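Local structure of adenosyl-chloride synthase (Thermotoga maritima, 2ZBV) at residues A[4-10]-A[32-38]; A[48-52]-A[174-178]; A[41-46]-A[66-70]. The protein binds adenosine and probably acts on S-adenosyl-L-methionine, most likely hydrolysing it to adenosine and methionine, as hydrolases of its halogenase-related family do. The contacts are given in a common frame with arbitrary orientation. Numbering follows the deposited sequence.

Contact 1: A[4-10]-A[32-38]; sequences FLTDWGL and IDITHEV. With ADN (adenosine), chain D.
The segments run parallel. Phe4 N donates to Ile32 O (2.8 Å), Ile34 N to Phe4 O (2.7 Å) and Thr6 N to Thr35 O (3.0 Å). Phe4 pairs with Asp33, then Leu5 with Thr35, so a beta bulge falls at Ile34. Gly9 N donates to His36 O (2.6 Å); at phi 84°, psi 153° a CB would jam against the preceding carbonyl O. Thr6 OG1 and His36 ND1 share a hydrogen bond (2.9 Å), and His36 NE2 donates to Asp33 OD2 (2.8 Å). The His36 (m) edge meets the Phe4 (t) face, a T-shaped pair with centroids 4.5 Å apart. Water 1 donates to Asp7 O and Val38 O, each at 2.6 Å. Adenosine (ADN) O3' donates to Asp7 OD1 and ADN O2' to Asp7 OD2, each 2.8 Å. These are the C-terminal ends of strands 2-6 and 31-33 of a beta-alpha-beta unit, with following loops. Helix 14-25 covers Phe4 and His36, helix 43-54 Leu5 and Ile34; strand 62-66 hydrogen-bonds the Leu5 backbone.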
loop_
_atom_site.group_PDB
_atom_site.type_symbol
_atom_site.label_atom_id
_atom_site.label_comp_id
_atom_site.label_asym_id
_atom_site.label_seq_id
_atom_site.Cartn_x
_atom_site.Cartn_y
_atom_site.Cartn_z
ATOM N N PHE A 4 -11.136 -4.465 -5.517
ATOM C CA PHE A 4 -10.840 -3.092 -5.946
ATOM C C PHE A 4 -9.548 -2.970 -6.770
ATOM O O PHE A 4 -8.463 -3.314 -6.291
ATOM C CB PHE A 4 -10.770 -2.243 -4.665
ATOM C CG PHE A 4 -11.009 -0.758 -4.852
ATOM C CD1 PHE A 4 -11.362 -0.218 -6.088
ATOM C CD2 PHE A 4 -10.861 0.103 -3.758
ATOM C CE1 PHE A 4 -11.566 1.167 -6.236
ATOM C CE2 PHE A 4 -11.058 1.488 -3.888
ATOM C CZ PHE A 4 -11.412 2.018 -5.137
ATOM N N LEU A 5 -9.670 -2.470 -8.001
ATOM C CA LEU A 5 -8.523 -2.312 -8.910
ATOM C C LEU A 5 -8.530 -0.930 -9.598
ATOM O O LEU A 5 -9.523 -0.552 -10.219
ATOM C CB LEU A 5 -8.571 -3.428 -9.964
ATOM C CG LEU A 5 -7.574 -3.507 -11.129
ATOM C CD1 LEU A 5 -6.150 -3.533 -10.613
ATOM C CD2 LEU A 5 -7.849 -4.788 -11.929
ATOM N N THR A 6 -7.428 -0.184 -9.486
ATOM C CA THR A 6 -7.322 1.147 -10.104
ATOM C C THR A 6 -5.870 1.516 -10.442
ATOM O O THR A 6 -4.939 0.755 -10.174
ATOM C CB THR A 6 -7.817 2.284 -9.165
ATOM O OG1 THR A 6 -6.799 2.570 -8.195
ATOM C CG2 THR A 6 -9.116 1.894 -8.430
ATOM N N ASP A 7 -5.701 2.708 -11.015
ATOM C CA ASP A 7 -4.390 3.249 -11.354
ATOM C C ASP A 7 -4.213 4.528 -10.528
ATOM O O ASP A 7 -3.418 5.394 -10.876
ATOM C CB ASP A 7 -4.313 3.573 -12.860
ATOM C CG ASP A 7 -5.326 4.642 -13.295
ATOM O OD1 ASP A 7 -6.335 4.839 -12.586
ATOM O OD2 ASP A 7 -5.127 5.272 -14.357
ATOM N N TRP A 8 -4.949 4.629 -9.420
ATOM C CA TRP A 8 -4.901 5.827 -8.582
ATOM C C TRP A 8 -3.670 5.979 -7.693
ATOM O O TRP A 8 -3.305 7.095 -7.338
ATOM C CB TRP A 8 -6.146 5.922 -7.694
ATOM C CG TRP A 8 -7.463 5.850 -8.424
ATOM C CD1 TRP A 8 -7.664 5.824 -9.776
ATOM C CD2 TRP A 8 -8.750 5.682 -7.825
ATOM N NE1 TRP A 8 -8.997 5.633 -10.054
ATOM C CE2 TRP A 8 -9.687 5.543 -8.874
ATOM C CE3 TRP A 8 -9.204 5.628 -6.499
ATOM C CZ2 TRP A 8 -11.057 5.349 -8.639
ATOM C CZ3 TRP A 8 -10.569 5.434 -6.263
ATOM C CH2 TRP A 8 -11.477 5.297 -7.331
ATOM N N GLY A 9 -3.040 4.869 -7.336
ATOM C CA GLY A 9 -1.866 4.923 -6.475
ATOM C C GLY A 9 -2.282 4.975 -5.011
ATOM O O GLY A 9 -3.365 5.446 -4.696
ATOM N N LEU A 10 -1.429 4.491 -4.115
ATOM C CA LEU A 10 -1.740 4.498 -2.687
ATOM C C LEU A 10 -1.219 5.759 -2.010
ATOM O O LEU A 10 -1.488 6.008 -0.831
ATOM C CB LEU A 10 -1.148 3.260 -2.004
ATOM C CG LEU A 10 -1.863 1.928 -2.266
ATOM C CD1 LEU A 10 -1.117 0.797 -1.569
ATOM C CD2 LEU A 10 -3.301 2.000 -1.767
ATOM N N ILE A 32 -11.438 -5.710 -0.817
ATOM C CA ILE A 32 -10.111 -6.290 -0.960
ATOM C C ILE A 32 -9.447 -5.611 -2.136
ATOM O O ILE A 32 -9.952 -5.650 -3.242
ATOM C CB ILE A 32 -10.155 -7.802 -1.226
ATOM C CG1 ILE A 32 -10.846 -8.507 -0.049
ATOM C CG2 ILE A 32 -8.723 -8.325 -1.436
ATOM C CD1 ILE A 32 -10.784 -10.027 -0.101
ATOM N N ASP A 33 -8.323 -4.962 -1.873
ATOM C CA ASP A 33 -7.585 -4.278 -2.920
ATOM C C ASP A 33 -6.829 -5.302 -3.756
ATOM O O ASP A 33 -6.100 -6.136 -3.227
ATOM C CB ASP A 33 -6.591 -3.292 -2.305
ATOM C CG ASP A 33 -7.276 -2.165 -1.543
ATOM O OD1 ASP A 33 -6.729 -1.738 -0.507
ATOM O OD2 ASP A 33 -8.350 -1.697 -1.983
ATOM N N ILE A 34 -7.036 -5.255 -5.060
ATOM C CA ILE A 34 -6.333 -6.139 -5.971
ATOM C C ILE A 34 -5.000 -5.417 -6.166
ATOM O O ILE A 34 -3.931 -5.998 -5.972
ATOM C CB ILE A 34 -7.134 -6.295 -7.285
ATOM C CG1 ILE A 34 -8.413 -7.098 -6.983
ATOM C CG2 ILE A 34 -6.291 -7.002 -8.353
ATOM C CD1 ILE A 34 -9.376 -7.224 -8.148
ATOM N N THR A 35 -5.092 -4.141 -6.538
ATOM C CA THR A 35 -3.939 -3.250 -6.690
ATOM C C THR A 35 -4.396 -1.872 -7.125
ATOM O O THR A 35 -5.389 -1.727 -7.824
ATOM C CB THR A 35 -2.873 -3.727 -7.708
ATOM O OG1 THR A 35 -1.819 -2.750 -7.761
ATOM C CG2 THR A 35 -3.449 -3.858 -9.094
ATOM N N HIS A 36 -3.666 -0.860 -6.689
ATOM C CA HIS A 36 -3.988 0.511 -7.048
ATOM C C HIS A 36 -2.780 1.115 -7.727
ATOM O O HIS A 36 -2.695 2.335 -7.904
ATOM C CB HIS A 36 -4.349 1.296 -5.791
ATOM C CG HIS A 36 -5.633 0.849 -5.168
ATOM N ND1 HIS A 36 -6.852 1.030 -5.781
ATOM C CD2 HIS A 36 -5.882 0.168 -4.025
ATOM C CE1 HIS A 36 -7.799 0.478 -5.044
ATOM N NE2 HIS A 36 -7.236 -0.052 -3.973
ATOM N N GLU A 37 -1.853 0.243 -8.117
ATOM C CA GLU A 37 -0.621 0.673 -8.757
ATOM C C GLU A 37 -0.506 0.360 -10.243
ATOM O O GLU A 37 0.604 0.258 -10.764
ATOM C CB GLU A 37 0.586 0.077 -8.030
ATOM C CG GLU A 37 0.635 0.364 -6.537
ATOM C CD GLU A 37 0.532 1.840 -6.222
ATOM O OE1 GLU A 37 1.204 2.641 -6.904
ATOM O OE2 GLU A 37 -0.213 2.199 -5.287
ATOM N N VAL A 38 -1.630 0.174 -10.925
ATOM C CA VAL A 38 -1.564 -0.050 -12.364
ATOM C C VAL A 38 -0.971 1.257 -12.875
ATOM O O VAL A 38 -1.334 2.321 -12.381
ATOM C CB VAL A 38 -2.964 -0.206 -13.004
ATOM C CG1 VAL A 38 -2.832 -0.217 -14.528
ATOM C CG2 VAL A 38 -3.631 -1.482 -12.513
HETATM O "O5'" ADN D . -11.441 9.446 -12.260
HETATM C "C5'" ADN D . -10.299 8.609 -12.040
HETATM C "C4'" ADN D . -9.546 8.421 -13.354
HETATM O "O4'" ADN D . -9.037 9.683 -13.883
HETATM C "C3'" ADN D . -8.311 7.501 -13.215
HETATM O "O3'" ADN D . -8.663 6.140 -13.460
HETATM C "C2'" ADN D . -7.324 8.086 -14.249
HETATM O "O2'" ADN D . -7.001 7.137 -15.266
HETATM C "C1'" ADN D . -8.013 9.318 -14.831
HETATM N N9 ADN D . -7.039 10.411 -14.991
HETATM C C8 ADN D . -6.411 11.098 -13.973
HETATM N N7 ADN D . -5.608 11.995 -14.459
HETATM C C5 ADN D . -5.659 11.952 -15.808
HETATM C C6 ADN D . -5.019 12.667 -16.859
HETATM N N6 ADN D . -4.108 13.676 -16.574
HETATM N N1 ADN D . -5.321 12.343 -18.135
HETATM C C2 ADN D . -6.205 11.368 -18.434
HETATM N N3 ADN D . -6.827 10.673 -17.476
HETATM C C4 ADN D . -6.586 10.929 -16.171
HETATM O O HOH W 1 -0.926 4.585 -11.211
HETATM O O HOH W 2 1.260 4.871 -5.106
#

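Contact 2: A[48-52]-A[174-178]; sequences HVLYR and VAIVD
This is a buried contact between the N-terminal and C-terminal parts of the chain. Helix 43-54 gives His48, Val49 and Arg52, and strand 169-177 gives Ala175 and Ile176. The axes of the short segments, helix 48-52 and strand 174-177, cross at -79° with a closest approach of 9.4 Å. His48 and Ala175 have the nearest CA atoms, at 6.8 Å. No hydrogen bond links the segments. Ala175 CB sits over the face of the His48 ring (m), 4.0 Å from its centroid, a CH-pi contact. Ile176 (m, t) extends CD1 to 3.7 Å from Val49 CG2 and 4.2 Å from His48 CB. Arg52 (m, t, t) is extended, with NH2 3.4 Å from Ala175 CB. Its guanidinium is held by Thr185 O and forms a cation-pi pair with Phe237. Ala175 (phi -94°, psi -42°) is helix-like and Ile176 (phi -149°, psi 137°) extended. Both face Ser184 in a classic beta bulge, which turns two adjacent side chains toward the helix at this two-domain interface.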
loop_
_atom_site.group_PDB
_atom_site.type_symbol
_atom_site.label_atom_id
_atom_site.label_comp_id
_atom_site.label_asym_id
_atom_site.label_seq_id
_atom_site.Cartn_x
_atom_site.Cartn_y
_atom_site.Cartn_z
ATOM N N HIS A 48 -5.505 -7.414 -17.881
ATOM C CA HIS A 48 -4.825 -8.668 -17.550
ATOM C C HIS A 48 -4.813 -8.943 -16.047
ATOM O O HIS A 48 -5.141 -10.050 -15.613
ATOM C CB HIS A 48 -3.387 -8.637 -18.068
ATOM C CG HIS A 48 -3.282 -8.798 -19.551
ATOM N ND1 HIS A 48 -3.638 -9.964 -20.194
ATOM C CD2 HIS A 48 -2.869 -7.943 -20.515
ATOM C CE1 HIS A 48 -3.448 -9.819 -21.494
ATOM N NE2 HIS A 48 -2.980 -8.601 -21.715
ATOM N N VAL A 49 -4.418 -7.945 -15.257
ATOM C CA VAL A 49 -4.379 -8.091 -13.796
ATOM C C VAL A 49 -5.762 -8.459 -13.254
ATOM O O VAL A 49 -5.890 -9.294 -12.360
ATOM C CB VAL A 49 -3.923 -6.780 -13.093
ATOM C CG1 VAL A 49 -4.030 -6.950 -11.579
ATOM C CG2 VAL A 49 -2.464 -6.450 -13.468
ATOM N N LEU A 50 -6.794 -7.828 -13.803
ATOM C CA LEU A 50 -8.174 -8.084 -13.381
ATOM C C LEU A 50 -8.548 -9.548 -13.577
ATOM O O LEU A 50 -9.031 -10.212 -12.662
ATOM C CB LEU A 50 -9.137 -7.217 -14.192
ATOM C CG LEU A 50 -10.622 -7.501 -13.960
ATOM C CD1 LEU A 50 -10.992 -7.127 -12.531
ATOM C CD2 LEU A 50 -11.456 -6.691 -14.963
ATOM N N TYR A 51 -8.331 -10.058 -14.781
ATOM C CA TYR A 51 -8.662 -11.453 -15.042
ATOM C C TYR A 51 -7.919 -12.407 -14.104
ATOM O O TYR A 51 -8.528 -13.235 -13.434
ATOM C CB TYR A 51 -8.341 -11.816 -16.489
ATOM C CG TYR A 51 -8.428 -13.301 -16.738
ATOM C CD1 TYR A 51 -9.634 -13.985 -16.576
ATOM C CD2 TYR A 51 -7.295 -14.033 -17.096
ATOM C CE1 TYR A 51 -9.709 -15.365 -16.763
ATOM C CE2 TYR A 51 -7.360 -15.417 -17.283
ATOM C CZ TYR A 51 -8.568 -16.071 -17.114
ATOM O OH TYR A 51 -8.630 -17.432 -17.283
ATOM N N ARG A 52 -6.599 -12.285 -14.054
ATOM C CA ARG A 52 -5.807 -13.163 -13.200
ATOM C C ARG A 52 -6.213 -13.120 -11.734
ATOM O O ARG A 52 -6.318 -14.160 -11.087
ATOM C CB ARG A 52 -4.322 -12.847 -13.395
ATOM C CG ARG A 52 -3.943 -13.055 -14.850
ATOM C CD ARG A 52 -2.515 -12.754 -15.200
ATOM N NE ARG A 52 -2.382 -12.784 -16.656
ATOM C CZ ARG A 52 -1.228 -12.864 -17.307
ATOM N NH1 ARG A 52 -0.086 -12.926 -16.636
ATOM N NH2 ARG A 52 -1.224 -12.875 -18.634
ATOM N N VAL A 174 4.364 -9.752 -23.622
ATOM C CA VAL A 174 4.593 -9.617 -22.187
ATOM C C VAL A 174 3.352 -8.919 -21.634
ATOM O O VAL A 174 3.015 -7.805 -22.050
ATOM C CB VAL A 174 5.830 -8.737 -21.893
ATOM C CG1 VAL A 174 5.939 -8.470 -20.394
ATOM C CG2 VAL A 174 7.094 -9.425 -22.400
ATOM N N ALA A 175 2.671 -9.576 -20.706
ATOM C CA ALA A 175 1.462 -9.019 -20.116
ATOM C C ALA A 175 1.727 -8.253 -18.820
ATOM O O ALA A 175 1.163 -7.172 -18.595
ATOM C CB ALA A 175 0.461 -10.136 -19.854
ATOM N N ILE A 176 2.586 -8.811 -17.974
ATOM C CA ILE A 176 2.885 -8.199 -16.686
ATOM C C ILE A 176 4.302 -8.468 -16.205
ATOM O O ILE A 176 4.798 -9.590 -16.312
ATOM C CB ILE A 176 1.950 -8.748 -15.586
ATOM C CG1 ILE A 176 0.487 -8.501 -15.957
ATOM C CG2 ILE A 176 2.300 -8.114 -14.236
ATOM C CD1 ILE A 176 -0.492 -9.213 -15.054
ATOM N N VAL A 177 4.947 -7.429 -15.684
ATOM C CA VAL A 177 6.281 -7.555 -15.094
ATOM C C VAL A 177 5.997 -7.278 -13.618
ATOM O O VAL A 177 5.542 -6.179 -13.278
ATOM C CB VAL A 177 7.269 -6.486 -15.627
ATOM C CG1 VAL A 177 8.567 -6.516 -14.811
ATOM C CG2 VAL A 177 7.582 -6.742 -17.104
ATOM N N ASP A 178 6.231 -8.257 -12.742
ATOM C CA ASP A 178 5.945 -8.043 -11.322
ATOM C C ASP A 178 7.070 -7.400 -10.516
ATOM O O ASP A 178 8.087 -6.975 -11.064
ATOM C CB ASP A 178 5.497 -9.350 -10.642
ATOM C CG ASP A 178 6.605 -10.383 -10.538
ATOM O OD1 ASP A 178 7.796 -10.013 -10.581
ATOM O OD2 ASP A 178 6.275 -11.579 -10.391
#

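Contact 3: A[41-46]-A[66-70]; sequences FNVRKA and VVDYG. With ADN (adenosine), chain D.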
loop_
_atom_site.group_PDB
_atom_site.type_symbol
_atom_site.label_atom_id
_atom_site.label_comp_id
_atom_site.label_asym_id
_atom_site.label_seq_id
_atom_site.Cartn_x
_atom_site.Cartn_y
_atom_site.Cartn_z
ATOM N N PHE A 41 -3.365 5.258 -16.616
ATOM C CA PHE A 41 -4.114 5.026 -17.850
ATOM C C PHE A 41 -3.874 3.693 -18.548
ATOM O O PHE A 41 -4.407 3.468 -19.637
ATOM C CB PHE A 41 -3.834 6.151 -18.866
ATOM C CG PHE A 41 -3.379 7.452 -18.242
ATOM C CD1 PHE A 41 -4.130 8.074 -17.252
ATOM C CD2 PHE A 41 -2.176 8.040 -18.637
ATOM C CE1 PHE A 41 -3.691 9.257 -16.663
ATOM C CE2 PHE A 41 -1.727 9.230 -18.054
ATOM C CZ PHE A 41 -2.489 9.838 -17.063
ATOM N N ASN A 42 -3.101 2.792 -17.946
ATOM C CA ASN A 42 -2.819 1.531 -18.634
ATOM C C ASN A 42 -3.936 0.490 -18.538
ATOM O O ASN A 42 -3.840 -0.487 -17.777
ATOM C CB ASN A 42 -1.509 0.922 -18.130
ATOM C CG ASN A 42 -0.909 -0.054 -19.124
ATOM O OD1 ASN A 42 -1.628 -0.804 -19.776
ATOM N ND2 ASN A 42 0.415 -0.055 -19.235
ATOM N N VAL A 43 -4.985 0.694 -19.329
ATOM C CA VAL A 43 -6.118 -0.219 -19.333
ATOM C C VAL A 43 -5.726 -1.619 -19.807
ATOM O O VAL A 43 -6.262 -2.609 -19.330
ATOM C CB VAL A 43 -7.273 0.329 -20.216
ATOM C CG1 VAL A 43 -7.813 1.624 -19.625
ATOM C CG2 VAL A 43 -6.780 0.569 -21.620
ATOM N N ARG A 44 -4.791 -1.712 -20.744
ATOM C CA ARG A 44 -4.366 -3.029 -21.226
ATOM C C ARG A 44 -3.803 -3.861 -20.072
ATOM O O ARG A 44 -4.153 -5.034 -19.913
ATOM C CB ARG A 44 -3.307 -2.896 -22.325
ATOM C CG ARG A 44 -2.887 -4.241 -22.931
ATOM C CD ARG A 44 -2.003 -4.046 -24.154
ATOM N NE ARG A 44 -2.676 -3.269 -25.196
ATOM C CZ ARG A 44 -3.689 -3.717 -25.935
ATOM N NH1 ARG A 44 -4.155 -4.947 -25.759
ATOM N NH2 ARG A 44 -4.245 -2.927 -26.846
ATOM N N LYS A 45 -2.928 -3.252 -19.276
ATOM C CA LYS A 45 -2.329 -3.935 -18.127
ATOM C C LYS A 45 -3.416 -4.292 -17.111
ATOM O O LYS A 45 -3.477 -5.416 -16.601
ATOM C CB LYS A 45 -1.278 -3.035 -17.464
ATOM C CG LYS A 45 -1.034 -3.341 -15.983
ATOM C CD LYS A 45 -0.498 -4.742 -15.767
ATOM C CE LYS A 45 1.004 -4.733 -15.576
ATOM N NZ LYS A 45 1.435 -3.986 -14.355
ATOM N N ALA A 46 -4.277 -3.331 -16.817
ATOM C CA ALA A 46 -5.358 -3.567 -15.870
ATOM C C ALA A 46 -6.265 -4.732 -16.310
ATOM O O ALA A 46 -6.704 -5.522 -15.476
ATOM C CB ALA A 46 -6.191 -2.286 -15.694
ATOM N N VAL A 66 -11.431 0.771 -11.915
ATOM C CA VAL A 66 -11.365 2.128 -12.415
ATOM C C VAL A 66 -10.001 2.617 -12.900
ATOM O O VAL A 66 -9.191 3.136 -12.126
ATOM C CB VAL A 66 -11.902 3.134 -11.357
ATOM C CG1 VAL A 66 -12.027 4.524 -11.974
ATOM C CG2 VAL A 66 -13.262 2.677 -10.837
ATOM N N VAL A 67 -9.769 2.421 -14.193
ATOM C CA VAL A 67 -8.580 2.899 -14.911
ATOM C C VAL A 67 -9.409 3.579 -15.990
ATOM O O VAL A 67 -9.836 2.956 -16.968
ATOM C CB VAL A 67 -7.746 1.751 -15.484
ATOM C CG1 VAL A 67 -6.531 2.313 -16.223
ATOM C CG2 VAL A 67 -7.295 0.835 -14.352
ATOM N N ASP A 68 -9.643 4.867 -15.788
ATOM C CA ASP A 68 -10.564 5.610 -16.632
ATOM C C ASP A 68 -10.067 6.951 -17.184
ATOM O O ASP A 68 -10.510 8.008 -16.753
ATOM C CB ASP A 68 -11.820 5.776 -15.761
ATOM C CG ASP A 68 -13.000 6.338 -16.493
ATOM O OD1 ASP A 68 -13.048 6.263 -17.739
ATOM O OD2 ASP A 68 -13.901 6.834 -15.783
ATOM N N TYR A 69 -9.166 6.909 -18.161
ATOM C CA TYR A 69 -8.632 8.148 -18.738
ATOM C C TYR A 69 -9.714 8.971 -19.436
ATOM O O TYR A 69 -9.571 10.183 -19.598
ATOM C CB TYR A 69 -7.510 7.826 -19.732
ATOM C CG TYR A 69 -7.957 6.937 -20.878
ATOM C CD1 TYR A 69 -8.520 7.478 -22.033
ATOM C CD2 TYR A 69 -7.850 5.550 -20.786
ATOM C CE1 TYR A 69 -8.970 6.657 -23.073
ATOM C CE2 TYR A 69 -8.296 4.721 -21.811
ATOM C CZ TYR A 69 -8.856 5.278 -22.949
ATOM O OH TYR A 69 -9.319 4.450 -23.946
ATOM N N GLY A 70 -10.797 8.316 -19.850
ATOM C CA GLY A 70 -11.871 9.018 -20.539
ATOM C C GLY A 70 -12.968 9.487 -19.603
ATOM O O GLY A 70 -14.083 9.799 -20.033
HETATM O "O5'" ADN D . -11.441 9.446 -12.260
HETATM C "C5'" ADN D . -10.299 8.609 -12.040
HETATM C "C4'" ADN D . -9.546 8.421 -13.354
HETATM O "O4'" ADN D . -9.037 9.683 -13.883
HETATM C "C3'" ADN D . -8.311 7.501 -13.215
HETATM O "O3'" ADN D . -8.663 6.140 -13.460
HETATM C "C2'" ADN D . -7.324 8.086 -14.249
HETATM O "O2'" ADN D . -7.001 7.137 -15.266
HETATM C "C1'" ADN D . -8.013 9.318 -14.831
HETATM N N9 ADN D . -7.039 10.411 -14.991
HETATM C C8 ADN D . -6.411 11.098 -13.973
HETATM N N7 ADN D . -5.608 11.995 -14.459
HETATM C C5 ADN D . -5.659 11.952 -15.808
HETATM C C6 ADN D . -5.019 12.667 -16.859
HETATM N N6 ADN D . -4.108 13.676 -16.574
HETATM N N1 ADN D . -5.321 12.343 -18.135
HETATM C C2 ADN D . -6.205 11.368 -18.434
HETATM N N3 ADN D . -6.827 10.673 -17.476
HETATM C C4 ADN D . -6.586 10.929 -16.171
#
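Val67 is the main bump in this contact. Its side chain points into a hollow in the start of helix 43-54. Val67 CG1 rests on the backbone, 3.8 Å from Phe41 C and 3.9 Å from Asn42 N, and lies 3.7 Å from Val43 CG1. Val67 CG2 reaches the deeper side of the hollow, 3.6 Å from Ala46 CB. The small alanine lets the valine come in close.

A second bump is Val43. Val43 CG1 fills the angle between Val67 and Tyr69, 3.6 Å from Val67 O and 3.8 Å from Tyr69 CE2, where it meets the ring edge. Phe41 CB abuts Tyr69 CB at 4.1 Å. No hydrogen bond crosses between the segments.

The hollow is shaped by the turn into the helix. Asn42 is the N-cap, with OD1 accepting from Lys45 N at 2.8 Å. It is also the centre of an inverse gamma turn, with Val43 N bonded to Phe41 O at 2.9 Å.

Away from the valine packing, Phe41 and residues 66-69 line part of the adenosine pocket. Asp68 points away from 41-46, while its backbone N donates to ADN O3' (2.8 Å). The purine is met by Phe41 CE1, 3.4 Å from ADN C4, and by Tyr69 CA, 3.4 Å from ADN N3. Leu244 of the third subunit packs on both Phe41 and Tyr69, so this pocket lies at a subunit boundary. The carboxylate of Asp68 forms a salt bridge with Arg75, and Val67 O accepts from Asn93 ND2.

Overall arrangement
Contacts 1 and 2 are buried; contact 3 is only partly so. Their chemistry differs. Contact 1 has the backbone hydrogen bonds of strand pairing, plus the side-chain bonds of His36. Contacts 2 and 3 have none across their segments and rely on side-chain packing. Both of these use helix 43-54, contact 3 at its start and contact 2 further along. The helix also packs on contact 1, with Leu5 CD2 3.6 Å from Leu50 CB. Contacts 1 and 3 meet at the adenosine, where Asp7 OD2 lies 2.9 Å from Phe41 N. They lie within the N-terminal domain, whereas contact 2 joins it to the C-terminal domain.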